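Local coordinates for protein biofilm growth-associated repressor (Xylella fastidiosa, PDB 3PQK) that represses transcription of its own operon by binding a palindromic AT-rich sequence that spans the -10 region of the blh promoter, at residues V39-Q44 and Q74-L79; P23-L28 and L57-E62; T31-E36 and L87-Y92. All coordinates share one frame; numbering follows the deposited sequence.

Contact 1: residues V39-Q44 and Q74-L79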
ATOM      1  N   VAL B  39       1.129  19.592  15.660  1.00 24.58           N
ATOM      2  CA  VAL B  39       2.218  19.749  14.698  1.00 25.78           C
ATOM      3  C   VAL B  39       3.579  19.700  15.391  1.00 31.21           C
ATOM      4  O   VAL B  39       4.505  19.082  14.866  1.00 32.04           O
ATOM      5  CB  VAL B  39       1.994  20.976  13.751  1.00 32.19           C
ATOM      6  CG1 VAL B  39       2.061  22.320  14.492  1.00 33.21           C
ATOM      7  CG2 VAL B  39       2.934  20.964  12.555  1.00 31.41           C
ATOM      8  N   GLY B  40       3.669  20.290  16.585  1.00 28.41           N
ATOM      9  CA  GLY B  40       4.884  20.291  17.397  1.00 26.56           C
ATOM     10  C   GLY B  40       5.273  18.905  17.853  1.00 27.36           C
ATOM     11  O   GLY B  40       6.440  18.546  17.789  1.00 27.29           O
ATOM     12  N   GLU B  41       4.287  18.104  18.296  1.00 24.01           N
ATOM     13  CA  GLU B  41       4.475  16.728  18.722  1.00 22.98           C
ATOM     14  C   GLU B  41       4.892  15.841  17.550  1.00 30.35           C
ATOM     15  O   GLU B  41       5.733  14.940  17.720  1.00 28.88           O
ATOM     16  CB  GLU B  41       3.194  16.191  19.341  1.00 24.21           C
ATOM     17  CG  GLU B  41       2.817  16.955  20.589  1.00 29.01           C
ATOM     18  CD  GLU B  41       1.494  16.610  21.232  1.00 37.72           C
ATOM     19  OE1 GLU B  41       0.523  16.279  20.521  1.00 32.42           O
ATOM     20  OE2 GLU B  41       1.430  16.679  22.476  1.00 30.78           O
ATOM     21  N   LEU B  42       4.307  16.087  16.353  1.00 27.30           N
ATOM     22  CA  LEU B  42       4.664  15.313  15.160  1.00 25.57           C
ATOM     23  C   LEU B  42       6.111  15.596  14.773  1.00 31.57           C
ATOM     24  O   LEU B  42       6.859  14.666  14.498  1.00 31.45           O
ATOM     25  CB  LEU B  42       3.677  15.585  13.987  1.00 23.73           C
ATOM     26  CG  LEU B  42       2.279  14.999  14.195  1.00 26.19           C
ATOM     27  CD1 LEU B  42       1.275  15.624  13.286  1.00 26.18           C
ATOM     28  CD2 LEU B  42       2.271  13.474  14.167  1.00 26.21           C
ATOM     29  N   GLU B  43       6.510  16.870  14.807  1.00 32.72           N
ATOM     30  CA  GLU B  43       7.859  17.322  14.464  1.00 34.79           C
ATOM     31  C   GLU B  43       8.913  16.659  15.342  1.00 43.36           C
ATOM     32  O   GLU B  43       9.938  16.228  14.828  1.00 43.49           O
ATOM     33  CB  GLU B  43       7.957  18.852  14.548  1.00 36.21           C
ATOM     34  CG  GLU B  43       9.370  19.418  14.445  1.00 45.92           C
ATOM     35  CD  GLU B  43       9.463  20.927  14.547  1.00 77.46           C
ATOM     36  OE1 GLU B  43       9.525  21.590  13.485  1.00 73.62           O
ATOM     37  OE2 GLU B  43       9.469  21.449  15.686  1.00 84.23           O
ATOM     38  N   GLN B  44       8.655  16.579  16.657  1.00 42.67           N
ATOM     39  CA  GLN B  44       9.573  15.975  17.626  1.00 43.09           C
ATOM     40  C   GLN B  44       9.687  14.475  17.480  1.00 47.53           C
ATOM     41  O   GLN B  44      10.803  13.959  17.471  1.00 48.19           O
ATOM     42  CB  GLN B  44       9.192  16.351  19.069  1.00 44.93           C
ATOM     43  CG  GLN B  44       9.320  17.849  19.377  1.00 66.91           C
ATOM     44  CD  GLN B  44      10.727  18.369  19.206  1.00 85.10           C
ATOM     45  OE1 GLN B  44      11.668  17.923  19.878  1.00 80.60           O
ATOM     46  NE2 GLN B  44      10.900  19.307  18.284  1.00 74.87           N
ATOM     47  N   GLN B  74      -5.930  23.961  21.005  1.00 31.26           N
ATOM     48  CA  GLN B  74      -4.847  23.282  20.301  1.00 29.86           C
ATOM     49  C   GLN B  74      -5.349  22.551  19.043  1.00 29.43           C
ATOM     50  O   GLN B  74      -6.366  21.868  19.091  1.00 30.15           O
ATOM     51  CB  GLN B  74      -4.136  22.294  21.263  1.00 32.25           C
ATOM     52  CG  GLN B  74      -2.903  21.581  20.696  1.00 36.06           C
ATOM     53  CD  GLN B  74      -1.877  22.511  20.125  1.00 38.61           C
ATOM     54  OE1 GLN B  74      -1.897  22.826  18.945  1.00 42.76           O
ATOM     55  NE2 GLN B  74      -0.892  22.863  20.906  1.00 36.19           N
ATOM     56  N   ILE B  75      -4.645  22.690  17.944  1.00 25.80           N
ATOM     57  CA  ILE B  75      -4.979  21.959  16.706  1.00 26.82           C
ATOM     58  C   ILE B  75      -4.317  20.540  16.755  1.00 27.28           C
ATOM     59  O   ILE B  75      -3.096  20.450  16.777  1.00 26.26           O
ATOM     60  CB  ILE B  75      -4.525  22.742  15.428  1.00 30.66           C
ATOM     61  CG1 ILE B  75      -5.217  24.125  15.308  1.00 32.54           C
ATOM     62  CG2 ILE B  75      -4.742  21.901  14.138  1.00 31.78           C
ATOM     63  CD1 ILE B  75      -4.292  25.228  14.678  1.00 42.43           C
ATOM     64  N   PHE B  76      -5.121  19.469  16.758  1.00 22.89           N
ATOM     65  CA  PHE B  76      -4.616  18.087  16.715  1.00 23.39           C
ATOM     66  C   PHE B  76      -4.950  17.445  15.383  1.00 29.48           C
ATOM     67  O   PHE B  76      -6.085  17.564  14.899  1.00 28.85           O
ATOM     68  CB  PHE B  76      -5.224  17.203  17.824  1.00 25.60           C
ATOM     69  CG  PHE B  76      -4.831  17.628  19.213  1.00 28.53           C
ATOM     70  CD1 PHE B  76      -3.562  17.346  19.711  1.00 30.71           C
ATOM     71  CD2 PHE B  76      -5.712  18.351  20.012  1.00 32.84           C
ATOM     72  CE1 PHE B  76      -3.176  17.789  20.974  1.00 31.44           C
ATOM     73  CE2 PHE B  76      -5.333  18.774  21.292  1.00 35.60           C
ATOM     74  CZ  PHE B  76      -4.074  18.471  21.770  1.00 32.28           C
ATOM     75  N   TYR B  77      -3.994  16.699  14.841  1.00 25.37           N
ATOM     76  CA  TYR B  77      -4.194  15.925  13.618  1.00 24.79           C
ATOM     77  C   TYR B  77      -4.532  14.520  14.041  1.00 28.24           C
ATOM     78  O   TYR B  77      -4.092  14.068  15.086  1.00 27.43           O
ATOM     79  CB  TYR B  77      -2.942  15.945  12.755  1.00 26.17           C
ATOM     80  CG  TYR B  77      -2.624  17.312  12.187  1.00 29.90           C
ATOM     81  CD1 TYR B  77      -2.961  17.640  10.876  1.00 31.62           C
ATOM     82  CD2 TYR B  77      -1.924  18.254  12.934  1.00 32.00           C
ATOM     83  CE1 TYR B  77      -2.619  18.873  10.327  1.00 33.47           C
ATOM     84  CE2 TYR B  77      -1.586  19.499  12.399  1.00 33.92           C
ATOM     85  CZ  TYR B  77      -1.947  19.808  11.098  1.00 43.06           C
ATOM     86  OH  TYR B  77      -1.602  21.021  10.551  1.00 49.05           O
ATOM     87  N   ARG B  78      -5.333  13.844  13.249  1.00 22.72           N
ATOM     88  CA  ARG B  78      -5.805  12.502  13.487  1.00 23.40           C
ATOM     89  C   ARG B  78      -6.124  11.887  12.130  1.00 27.49           C
ATOM     90  O   ARG B  78      -6.385  12.611  11.165  1.00 24.30           O
ATOM     91  CB  ARG B  78      -7.083  12.517  14.352  1.00 24.91           C
ATOM     92  CG  ARG B  78      -8.234  13.392  13.815  1.00 37.66           C
ATOM     93  CD  ARG B  78      -9.527  13.236  14.603  1.00 43.64           C
ATOM     94  NE  ARG B  78     -10.316  12.095  14.136  1.00 60.33           N
ATOM     95  CZ  ARG B  78     -11.243  11.464  14.853  1.00 82.72           C
ATOM     96  NH1 ARG B  78     -11.503  11.844  16.101  1.00 68.24           N
ATOM     97  NH2 ARG B  78     -11.903  10.434  14.337  1.00 73.57           N
ATOM     98  N   LEU B  79      -6.146  10.568  12.086  1.00 25.28           N
ATOM     99  CA  LEU B  79      -6.509   9.831  10.907  1.00 26.39           C
ATOM    100  C   LEU B  79      -8.011   9.963  10.689  1.00 33.22           C
ATOM    101  O   LEU B  79      -8.776  10.073  11.653  1.00 35.18           O
ATOM    102  CB  LEU B  79      -6.191   8.344  11.129  1.00 26.07           C
ATOM    103  CG  LEU B  79      -4.724   7.946  11.122  1.00 29.29           C
ATOM    104  CD1 LEU B  79      -4.591   6.466  11.461  1.00 29.03           C
ATOM    105  CD2 LEU B  79      -4.075   8.240   9.762  1.00 26.63           C
TER
HETATM  106  O   HOH W   1      -1.095  21.675  15.712  1.00 25.53           O

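Contact 2: residues P23-L28 and L57-E62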
ATOM      1  N   PRO B  23       8.072   8.700   2.178  1.00 29.79           N
ATOM      2  CA  PRO B  23       8.509   8.311   3.541  1.00 28.04           C
ATOM      3  C   PRO B  23       7.986   9.180   4.677  1.00 30.41           C
ATOM      4  O   PRO B  23       7.617   8.648   5.724  1.00 29.80           O
ATOM      5  CB  PRO B  23      10.045   8.339   3.445  1.00 29.93           C
ATOM      6  CG  PRO B  23      10.356   9.185   2.231  1.00 35.13           C
ATOM      7  CD  PRO B  23       9.240   8.858   1.276  1.00 31.47           C
ATOM      8  N   VAL B  24       7.906  10.503   4.469  1.00 27.63           N
ATOM      9  CA  VAL B  24       7.410  11.430   5.501  1.00 27.77           C
ATOM     10  C   VAL B  24       5.909  11.196   5.730  1.00 29.90           C
ATOM     11  O   VAL B  24       5.486  11.104   6.894  1.00 29.80           O
ATOM     12  CB  VAL B  24       7.773  12.918   5.223  1.00 32.01           C
ATOM     13  CG1 VAL B  24       7.157  13.851   6.272  1.00 30.90           C
ATOM     14  CG2 VAL B  24       9.297  13.110   5.143  1.00 31.66           C
ATOM     15  N   ARG B  25       5.132  10.994   4.643  1.00 24.36           N
ATOM     16  CA  ARG B  25       3.699  10.662   4.766  1.00 23.25           C
ATOM     17  C   ARG B  25       3.512   9.364   5.525  1.00 22.80           C
ATOM     18  O   ARG B  25       2.654   9.285   6.396  1.00 22.61           O
ATOM     19  CB  ARG B  25       3.023  10.567   3.403  1.00 23.09           C
ATOM     20  CG  ARG B  25       2.869  11.903   2.739  1.00 30.35           C
ATOM     21  CD  ARG B  25       2.328  11.738   1.337  1.00 30.22           C
ATOM     22  NE  ARG B  25       2.769  12.823   0.471  1.00 36.30           N
ATOM     23  CZ  ARG B  25       2.843  12.758  -0.854  1.00 48.35           C
ATOM     24  NH1 ARG B  25       2.506  11.644  -1.495  1.00 20.71           N
ATOM     25  NH2 ARG B  25       3.252  13.808  -1.550  1.00 41.75           N
ATOM     26  N   LEU B  26       4.354   8.367   5.254  1.00 21.82           N
ATOM     27  CA  LEU B  26       4.277   7.110   5.980  1.00 22.42           C
ATOM     28  C   LEU B  26       4.562   7.237   7.485  1.00 24.89           C
ATOM     29  O   LEU B  26       3.834   6.657   8.289  1.00 21.93           O
ATOM     30  CB  LEU B  26       5.166   6.049   5.338  1.00 22.09           C
ATOM     31  CG  LEU B  26       4.567   5.442   4.084  1.00 28.32           C
ATOM     32  CD1 LEU B  26       5.608   4.616   3.335  1.00 30.02           C
ATOM     33  CD2 LEU B  26       3.369   4.560   4.434  1.00 29.23           C
HETATM   34  N   MSE B  27       5.598   7.997   7.850  1.00 22.26           N
HETATM   35  CA  MSE B  27       5.963   8.208   9.264  1.00 23.67           C
HETATM   36  C   MSE B  27       4.807   8.923   9.972  1.00 25.87           C
HETATM   37  O   MSE B  27       4.374   8.481  11.026  1.00 27.45           O
HETATM   38  CB  MSE B  27       7.265   9.010   9.370  1.00 26.78           C
HETATM   39  CG  MSE B  27       8.488   8.255   8.862  1.00 36.51           C
HETATM   40 SE   MSE B  27      10.163   9.253   9.091  1.00 49.48          SE
HETATM   41  CE  MSE B  27      10.097  10.506   7.711  1.00 44.81           C
ATOM     42  N   LEU B  28       4.196   9.902   9.293  1.00 20.56           N
ATOM     43  CA  LEU B  28       3.052  10.639   9.798  1.00 18.18           C
ATOM     44  C   LEU B  28       1.848   9.741  10.049  1.00 20.95           C
ATOM     45  O   LEU B  28       1.322   9.755  11.136  1.00 19.78           O
ATOM     46  CB  LEU B  28       2.708  11.799   8.834  1.00 17.91           C
ATOM     47  CG  LEU B  28       3.673  12.986   8.879  1.00 22.85           C
ATOM     48  CD1 LEU B  28       3.427  13.930   7.719  1.00 20.65           C
ATOM     49  CD2 LEU B  28       3.568  13.744  10.218  1.00 26.71           C
ATOM     50  N   LEU B  57       1.468  16.932   5.702  1.00 29.17           N
ATOM     51  CA  LEU B  57       0.159  16.784   6.375  1.00 26.99           C
ATOM     52  C   LEU B  57      -0.918  17.425   5.471  1.00 31.93           C
ATOM     53  O   LEU B  57      -2.079  16.999   5.473  1.00 31.05           O
ATOM     54  CB  LEU B  57       0.136  17.431   7.783  1.00 26.28           C
ATOM     55  CG  LEU B  57       0.911  16.720   8.918  1.00 28.86           C
ATOM     56  CD1 LEU B  57       1.334  17.721  10.028  1.00 28.96           C
ATOM     57  CD2 LEU B  57       0.099  15.578   9.538  1.00 24.07           C
ATOM     58  N   GLY B  58      -0.508  18.457   4.718  1.00 31.04           N
ATOM     59  CA  GLY B  58      -1.341  19.154   3.739  1.00 31.22           C
ATOM     60  C   GLY B  58      -1.802  18.182   2.672  1.00 33.52           C
ATOM     61  O   GLY B  58      -3.004  17.997   2.509  1.00 35.15           O
ATOM     62  N   VAL B  59      -0.853  17.432   2.065  1.00 29.38           N
ATOM     63  CA  VAL B  59      -1.137  16.360   1.082  1.00 28.03           C
ATOM     64  C   VAL B  59      -2.075  15.291   1.677  1.00 27.75           C
ATOM     65  O   VAL B  59      -3.053  14.927   1.050  1.00 27.65           O
ATOM     66  CB  VAL B  59       0.153  15.725   0.499  1.00 31.87           C
ATOM     67  CG1 VAL B  59      -0.162  14.496  -0.363  1.00 31.10           C
ATOM     68  CG2 VAL B  59       0.966  16.749  -0.293  1.00 32.00           C
ATOM     69  N   LEU B  60      -1.797  14.815   2.896  1.00 23.48           N
ATOM     70  CA  LEU B  60      -2.595  13.774   3.579  1.00 21.63           C
ATOM     71  C   LEU B  60      -3.990  14.234   3.902  1.00 26.10           C
ATOM     72  O   LEU B  60      -4.908  13.419   3.963  1.00 25.97           O
ATOM     73  CB  LEU B  60      -1.877  13.332   4.885  1.00 20.87           C
ATOM     74  CG  LEU B  60      -0.612  12.482   4.708  1.00 23.33           C
ATOM     75  CD1 LEU B  60       0.108  12.300   6.049  1.00 20.49           C
ATOM     76  CD2 LEU B  60      -0.935  11.096   4.047  1.00 24.91           C
ATOM     77  N   ARG B  61      -4.148  15.540   4.189  1.00 27.87           N
ATOM     78  CA  ARG B  61      -5.445  16.160   4.490  1.00 27.11           C
ATOM     79  C   ARG B  61      -6.230  16.278   3.195  1.00 29.03           C
ATOM     80  O   ARG B  61      -7.409  15.935   3.177  1.00 27.80           O
ATOM     81  CB  ARG B  61      -5.262  17.552   5.135  1.00 29.13           C
ATOM     82  CG  ARG B  61      -5.723  17.669   6.580  1.00 36.16           C
ATOM     83  CD  ARG B  61      -5.688  19.114   7.057  1.00 37.90           C
ATOM     84  NE  ARG B  61      -7.016  19.647   7.406  1.00 44.65           N
ATOM     85  CZ  ARG B  61      -7.379  20.920   7.238  1.00 52.50           C
ATOM     86  NH1 ARG B  61      -6.550  21.782   6.676  1.00 39.40           N
ATOM     87  NH2 ARG B  61      -8.596  21.326   7.596  1.00 28.84           N
ATOM     88  N   GLU B  62      -5.578  16.745   2.103  1.00 27.81           N
ATOM     89  CA  GLU B  62      -6.241  16.867   0.771  1.00 28.53           C
ATOM     90  C   GLU B  62      -6.717  15.492   0.329  1.00 34.21           C
ATOM     91  O   GLU B  62      -7.852  15.341  -0.133  1.00 35.31           O
ATOM     92  CB  GLU B  62      -5.277  17.383  -0.300  1.00 29.75           C
ATOM     93  CG  GLU B  62      -4.527  18.664   0.002  1.00 44.95           C
ATOM     94  CD  GLU B  62      -5.196  19.971  -0.343  1.00 68.64           C
ATOM     95  OE1 GLU B  62      -4.475  20.889  -0.791  1.00 56.61           O
ATOM     96  OE2 GLU B  62      -6.427  20.093  -0.144  1.00 73.62           O
TER

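Contact 3: residues T31-E36 and L87-Y92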
ATOM      1  N   THR B  31       2.489   7.214  12.892  1.00 24.97           N
ATOM      2  CA  THR B  31       2.487   7.914  14.196  1.00 24.10           C
ATOM      3  C   THR B  31       1.041   8.163  14.656  1.00 27.59           C
ATOM      4  O   THR B  31       0.713   7.936  15.829  1.00 26.36           O
ATOM      5  CB  THR B  31       3.300   9.229  14.121  1.00 26.99           C
ATOM      6  OG1 THR B  31       4.604   8.964  13.595  1.00 24.95           O
ATOM      7  CG2 THR B  31       3.426   9.928  15.481  1.00 25.60           C
ATOM      8  N   LEU B  32       0.163   8.555  13.706  1.00 22.39           N
ATOM      9  CA  LEU B  32      -1.244   8.858  13.981  1.00 21.66           C
ATOM     10  C   LEU B  32      -2.139   7.681  14.302  1.00 24.72           C
ATOM     11  O   LEU B  32      -3.240   7.864  14.797  1.00 25.37           O
ATOM     12  CB  LEU B  32      -1.849   9.761  12.906  1.00 21.85           C
ATOM     13  CG  LEU B  32      -1.241  11.162  12.768  1.00 26.56           C
ATOM     14  CD1 LEU B  32      -1.750  11.817  11.501  1.00 26.96           C
ATOM     15  CD2 LEU B  32      -1.605  12.070  13.982  1.00 27.81           C
ATOM     16  N   VAL B  33      -1.677   6.470  14.049  1.00 23.60           N
ATOM     17  CA  VAL B  33      -2.396   5.231  14.414  1.00 23.19           C
ATOM     18  C   VAL B  33      -2.493   5.202  15.958  1.00 29.96           C
ATOM     19  O   VAL B  33      -3.515   4.817  16.515  1.00 32.31           O
ATOM     20  CB  VAL B  33      -1.625   3.997  13.849  1.00 26.48           C
ATOM     21  CG1 VAL B  33      -2.087   2.688  14.492  1.00 26.03           C
ATOM     22  CG2 VAL B  33      -1.755   3.930  12.331  1.00 26.17           C
ATOM     23  N   GLU B  34      -1.440   5.669  16.620  1.00 27.52           N
ATOM     24  CA  GLU B  34      -1.299   5.728  18.071  1.00 27.82           C
ATOM     25  C   GLU B  34      -2.145   6.809  18.758  1.00 32.88           C
ATOM     26  O   GLU B  34      -2.461   6.668  19.947  1.00 31.54           O
ATOM     27  CB  GLU B  34       0.174   5.821  18.443  1.00 28.73           C
ATOM     28  CG  GLU B  34       0.909   4.531  18.083  1.00 41.15           C
ATOM     29  CD  GLU B  34       2.419   4.593  18.044  1.00 62.97           C
ATOM     30  OE1 GLU B  34       2.993   5.652  18.385  1.00 60.97           O
ATOM     31  OE2 GLU B  34       3.035   3.561  17.696  1.00 63.94           O
ATOM     32  N   GLY B  35      -2.592   7.811  17.999  1.00 27.66           N
ATOM     33  CA  GLY B  35      -3.445   8.861  18.535  1.00 27.48           C
ATOM     34  C   GLY B  35      -3.312  10.187  17.828  1.00 32.46           C
ATOM     35  O   GLY B  35      -2.591  10.293  16.831  1.00 32.71           O
ATOM     36  N   GLU B  36      -4.014  11.201  18.347  1.00 28.05           N
ATOM     37  CA  GLU B  36      -4.036  12.574  17.819  1.00 26.74           C
ATOM     38  C   GLU B  36      -2.814  13.325  18.282  1.00 28.21           C
ATOM     39  O   GLU B  36      -2.493  13.269  19.470  1.00 26.62           O
ATOM     40  CB  GLU B  36      -5.285  13.328  18.316  1.00 28.00           C
ATOM     41  CG  GLU B  36      -6.605  12.637  18.011  1.00 38.69           C
ATOM     42  CD  GLU B  36      -7.877  13.410  18.313  1.00 71.96           C
ATOM     43  OE1 GLU B  36      -7.786  14.585  18.739  1.00 72.29           O
ATOM     44  OE2 GLU B  36      -8.973  12.839  18.107  1.00 70.03           O
ATOM     45  N   LEU B  87      -6.003   0.688   5.455  1.00 23.02           N
ATOM     46  CA  LEU B  87      -4.715   0.403   4.825  1.00 22.98           C
ATOM     47  C   LEU B  87      -3.581   0.897   5.738  1.00 25.71           C
ATOM     48  O   LEU B  87      -2.595   0.174   5.944  1.00 24.91           O
ATOM     49  CB  LEU B  87      -4.620   1.017   3.413  1.00 23.23           C
ATOM     50  CG  LEU B  87      -3.232   0.899   2.697  1.00 27.69           C
ATOM     51  CD1 LEU B  87      -2.784  -0.560   2.559  1.00 27.67           C
ATOM     52  CD2 LEU B  87      -3.256   1.590   1.343  1.00 29.63           C
ATOM     53  N   VAL B  88      -3.750   2.100   6.306  1.00 22.13           N
ATOM     54  CA  VAL B  88      -2.785   2.711   7.234  1.00 21.55           C
ATOM     55  C   VAL B  88      -2.575   1.744   8.417  1.00 24.97           C
ATOM     56  O   VAL B  88      -1.437   1.417   8.740  1.00 24.10           O
ATOM     57  CB  VAL B  88      -3.216   4.115   7.716  1.00 25.01           C
ATOM     58  CG1 VAL B  88      -2.252   4.635   8.781  1.00 25.12           C
ATOM     59  CG2 VAL B  88      -3.291   5.109   6.557  1.00 25.20           C
ATOM     60  N   ASN B  89      -3.687   1.249   9.011  1.00 22.80           N
ATOM     61  CA  ASN B  89      -3.641   0.296  10.116  1.00 23.49           C
ATOM     62  C   ASN B  89      -2.874  -1.001   9.750  1.00 30.28           C
ATOM     63  O   ASN B  89      -2.145  -1.519  10.590  1.00 32.80           O
ATOM     64  CB  ASN B  89      -5.059  -0.003  10.612  1.00 20.11           C
ATOM     65  CG  ASN B  89      -5.561   1.008  11.622  1.00 45.32           C
ATOM     66  OD1 ASN B  89      -6.601   1.638  11.440  1.00 47.73           O
ATOM     67  ND2 ASN B  89      -4.827   1.205  12.705  1.00 35.29           N
ATOM     68  N   ALA B  90      -2.993  -1.484   8.486  1.00 25.24           N
ATOM     69  CA  ALA B  90      -2.281  -2.675   8.006  1.00 24.76           C
ATOM     70  C   ALA B  90      -0.808  -2.395   7.822  1.00 26.24           C
ATOM     71  O   ALA B  90       0.006  -3.250   8.147  1.00 24.69           O
ATOM     72  CB  ALA B  90      -2.876  -3.165   6.693  1.00 26.09           C
ATOM     73  N   LEU B  91      -0.454  -1.215   7.286  1.00 22.10           N
ATOM     74  CA  LEU B  91       0.951  -0.821   7.112  1.00 21.26           C
ATOM     75  C   LEU B  91       1.621  -0.699   8.498  1.00 26.93           C
ATOM     76  O   LEU B  91       2.795  -1.066   8.646  1.00 27.21           O
ATOM     77  CB  LEU B  91       1.057   0.527   6.369  1.00 20.22           C
ATOM     78  CG  LEU B  91       0.653   0.565   4.887  1.00 24.13           C
ATOM     79  CD1 LEU B  91       0.415   2.010   4.431  1.00 23.42           C
ATOM     80  CD2 LEU B  91       1.727  -0.115   3.983  1.00 27.45           C
ATOM     81  N   TYR B  92       0.869  -0.208   9.516  1.00 25.30           N
ATOM     82  CA  TYR B  92       1.387  -0.078  10.893  1.00 26.16           C
ATOM     83  C   TYR B  92       1.762  -1.454  11.418  1.00 30.76           C
ATOM     84  O   TYR B  92       2.936  -1.666  11.752  1.00 32.42           O
ATOM     85  CB  TYR B  92       0.372   0.600  11.838  1.00 27.88           C
ATOM     86  CG  TYR B  92       0.871   0.755  13.266  1.00 30.92           C
ATOM     87  CD1 TYR B  92       1.726   1.799  13.619  1.00 32.48           C
ATOM     88  CD2 TYR B  92       0.453  -0.112  14.270  1.00 32.66           C
ATOM     89  CE1 TYR B  92       2.187   1.948  14.925  1.00 33.44           C
ATOM     90  CE2 TYR B  92       0.898   0.036  15.586  1.00 33.96           C
ATOM     91  CZ  TYR B  92       1.762   1.072  15.907  1.00 39.36           C
ATOM     92  OH  TYR B  92       2.210   1.232  17.194  1.00 42.85           O
TER

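Contact 1: residues V39-Q44 and Q74-L79
V39 and L42, one helical turn apart, both lean on the ring of Y77, and this apolar pair of contacts carries most of the interface. V39 CB lies 4.1 Å from Y77 CE2, and L42 CD1 stands 4.2 Å from Y77 CD2; each methyl or methine approaches the ring obliquely. The CB of Y77 points toward the helix, and CG lies anti to the carbonyl carbon (chi1 -67°); L57 of helix 52-62 packs against both L42 and Y77. Here the first helix of the predicted helix-turn-helix, which starts at V39, meets the second strand of the β-hairpin wing, the arrangement of a winged-helix repressor of the ArsR family. Helix and strand axes make an angle of 69°.

Polar contact is indirect. One water accepts from V39 N at 3.0 Å and donates to I75 O at 2.6 Å, bridging the start of the helix to the residue just before the strand. E41 reaches F76 with an extended chain, its OE1 lying 4.0 Å from F76 CE1 near the plane of the ring, at the edge; the same oxygen accepts a hydrogen bond from S38 N.

Contact 2: residues P23-L28 and L57-E62
L57 and L28 meet at about a right angle, the first of three side chains of helix 52-62 to press on helix 23-33. Although the CB of L57 points away from the other helix, its branch returns to it: CG is 3.9 Å from L28 CD1, and CD2 touches L28 CD2.

Next comes V59, whose CG1, anti to the backbone N (chi1 172°), sits over one face of the R25 guanidinium, displaced toward the rim, 3.5 Å from R25 CZ. The extended arginine crosses the valine at about a right angle. R25 NH1 hydrogen-bonds T19 O, and NE hydrogen-bonds Q56 OE1.

L60 closes the series between R25 and L28. Its CD1 lies 3.8 Å from L28 CB, while its CG is 4.0 Å from R25 CG, against the aliphatic part of the arginine. The CA atoms of R25 and L60 are the nearest across the pair, 7.1 Å apart, and the helices cross at -72°.

The second helix of a helix-turn-helix is usually the DNA-recognition helix, and this face seats it on the protein body. The chemistry implies a division of labour: the leucine contacts are apolar, held by close packing and burial from solvent, whereas the hydrogen bonds to T19 and Q56 probably help hold the guanidinium with one face under V59 CG1.

Contact 3: residues T31-E36 and L87-Y92
V33 lies over the ring of Y92, with CG1 3.8 Å from the ring centroid and 16° off the normal, a CH-pi contact over one face. That methyl is anti to the backbone N (chi1 165°), and its nearest ring atom is Y92 CG at 3.7 Å, so it sits above the ring but displaced toward the rim. The second methyl turns to the preceding turn of the other helix, where V33 CG2 meets V88 CG1 at 3.7 Å as the two valines slide past each other in opposite directions. N89 adds the end of its side chain beside V33.

At the far end of the tyrosine the contact becomes polar. Y92 OH donates a short hydrogen bond of 2.5 Å to E34 OE2, which accepts with its anti lone pair, the one turned away from the other carboxylate oxygen. E34 approaches near the plane of the ring, at its edge, and the carboxylate plane stands almost perpendicular to the ring, at 89°. The tyrosine is therefore held in two ways, by a methyl above its face and an acceptor at its hydroxyl.

What positions these groups is backbone and torsion. The CB of Y92 points toward 31-36, with CG anti to the backbone N. E34 N bonds to T31 O, and G35, with a positive phi, then takes the chain out of helical geometry.

Further out, Y92 also packs on C30, which in this structure forms a disulfide with C96, near the end of the same helix 84-96. V33 and V88 both touch L79 of strand 76-79, placing the wing beside the junction. L87 and L91 face helix 3-20 and, with A90, meet the second subunit of the dimer.

In the fold
From the N terminus, helix 23-33 enters both contact 2 and contact 3. Contact 2 closes the first loop when helix 52-62 returns to it, with helix 39-46 in between. Contact 1 opens inside that loop at residue 39 and closes beyond it on strand 76-79, so contacts 1 and 2 cross. Contact 3 spans the longest interval, from the end of helix 23-33 to helix 84-96; contact 1 is nested inside it, and contact 2 crosses it. L57 and L28 join contacts 1 and 2 through L42, while L26 and L91 link contacts 2 and 3. Together they tie the helix-turn-helix, the wing and the C-terminal helix at the dimer interface.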